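PDB 7D8M: Dye-decolorizing peroxidase, which probably catalyses the peroxide-dependent oxidation of substrates with a heme b cofactor. Local coordinates for residues P64-V68 with I131-Y135. Sequence-based numbering, arbitrary orientation.
Sequences PLAFV and ITAQY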
# COMPACT_ATOMS: atom_id res chain seq x y z
N PRO A 64 6.87 22.77 -6.60
CA PRO A 64 5.77 23.59 -6.09
C PRO A 64 5.54 23.34 -4.61
O PRO A 64 6.11 22.43 -4.01
CB PRO A 64 4.57 23.14 -6.93
CG PRO A 64 4.89 21.72 -7.28
CD PRO A 64 6.39 21.57 -7.32
N LEU A 65 4.69 24.18 -4.01
CA LEU A 65 4.45 24.06 -2.57
C LEU A 65 3.74 22.75 -2.21
O LEU A 65 3.91 22.25 -1.10
CB LEU A 65 3.66 25.26 -2.07
CG LEU A 65 4.49 26.54 -1.97
CD1 LEU A 65 3.68 27.66 -1.35
CD2 LEU A 65 5.74 26.27 -1.16
N ALA A 66 2.95 22.20 -3.13
CA ALA A 66 2.33 20.89 -2.92
C ALA A 66 2.48 20.08 -4.19
O ALA A 66 2.36 20.62 -5.29
CB ALA A 66 0.85 21.02 -2.55
N PHE A 67 2.75 18.78 -4.03
CA PHE A 67 2.74 17.85 -5.15
C PHE A 67 1.31 17.39 -5.41
O PHE A 67 0.54 17.16 -4.46
CB PHE A 67 3.62 16.63 -4.87
CG PHE A 67 5.06 16.97 -4.58
CD1 PHE A 67 5.60 18.20 -4.94
CD2 PHE A 67 5.89 16.04 -3.96
CE1 PHE A 67 6.94 18.50 -4.66
CE2 PHE A 67 7.22 16.32 -3.69
CZ PHE A 67 7.75 17.55 -4.05
N VAL A 68 0.94 17.25 -6.68
CA VAL A 68 -0.43 16.87 -7.02
C VAL A 68 -0.39 15.73 -8.02
O VAL A 68 0.32 15.79 -9.03
CB VAL A 68 -1.25 18.04 -7.58
CG1 VAL A 68 -2.69 17.60 -7.77
CG2 VAL A 68 -1.20 19.23 -6.65
N ILE A 131 -1.45 24.11 3.38
CA ILE A 131 -1.20 24.13 1.95
C ILE A 131 -2.05 23.10 1.22
O ILE A 131 -2.58 23.37 0.13
CB ILE A 131 0.30 23.93 1.66
CG1 ILE A 131 1.12 25.07 2.28
CG2 ILE A 131 0.57 23.89 0.18
CD1 ILE A 131 2.59 24.92 2.06
N THR A 132 -2.19 21.88 1.77
CA THR A 132 -3.07 20.91 1.11
C THR A 132 -4.51 21.42 1.07
O THR A 132 -5.22 21.17 0.09
CB THR A 132 -3.02 19.53 1.80
OG1 THR A 132 -3.56 19.64 3.12
CG2 THR A 132 -1.60 18.96 1.83
N ALA A 133 -4.94 22.15 2.10
CA ALA A 133 -6.28 22.71 2.08
C ALA A 133 -6.39 23.81 1.04
O ALA A 133 -7.42 23.95 0.37
CB ALA A 133 -6.65 23.24 3.47
N GLN A 134 -5.32 24.59 0.88
CA GLN A 134 -5.25 25.63 -0.15
C GLN A 134 -5.44 25.03 -1.53
O GLN A 134 -6.27 25.50 -2.33
CB GLN A 134 -3.90 26.33 -0.05
CG GLN A 134 -3.92 27.83 -0.22
CD GLN A 134 -2.78 28.48 0.56
OE1 GLN A 134 -1.62 28.09 0.43
NE2 GLN A 134 -3.12 29.46 1.40
N TYR A 135 -4.65 24.00 -1.85
CA TYR A 135 -4.77 23.34 -3.15
C TYR A 135 -6.16 22.75 -3.34
O TYR A 135 -6.71 22.79 -4.45
CB TYR A 135 -3.70 22.26 -3.28
CG TYR A 135 -2.39 22.77 -3.83
CD1 TYR A 135 -1.62 23.67 -3.10
CD2 TYR A 135 -1.93 22.37 -5.08
CE1 TYR A 135 -0.42 24.16 -3.60
CE2 TYR A 135 -0.73 22.86 -5.59
CZ TYR A 135 0.02 23.74 -4.84
OH TYR A 135 1.22 24.22 -5.32
O HOH W 1 3.88 26.42 -5.52
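The methyl group of Ala66 sits over one face of the Tyr135 ring. Its CB is 3.5 Å from the ring centroid and 10° off the ring normal, a well-formed CH-pi contact. Val68, two residues further along, brings CG2 to 3.6 Å from Tyr135 CD2. The intervening Phe67 points away from the helix, as expected in an extended strand. Ile131 lies one helical turn before Tyr135, and the backbone bond from Tyr135 N to Ile131 O (2.9 Å) spans that turn. Both side chains therefore leave the helix on the side facing residues 64-68. Ile131 CG2 packs 4.0 Å from Ala66 CB and 4.1 Å from Leu65 CB.

Toward the edge the contact becomes polar. The tyrosine hydroxyl reaches the backbone of Leu65 and Ala66. Ala66 N donates a weak hydrogen bond to Tyr135 OH (3.4 Å). Water 1 O accepts a hydrogen bond from Leu65 N (2.8 Å) and has a weak one with Tyr135 OH (3.5 Å). Pro64 CB borders the same hydroxyl, 3.9 Å from Tyr135 OH.

This is helix-on-sheet packing in a ferredoxin-like (beta-alpha-beta-beta-alpha-beta) unit, the repeat of the dimeric alpha+beta barrel family, away from the heme and the bound oxygen molecule. Helix 35-49 is the first main helix of the unit and helix 129-143 the second. The second rests against residues 64-66 and strand 67-72, an outermost strand of the four-stranded antiparallel sheet. Strand 120-126 lies beside that strand, and its Ser126 touches Ala66, Ile131 and Thr132. Helix 35-49 adds Tyr45, which meets both Val68 and Tyr135.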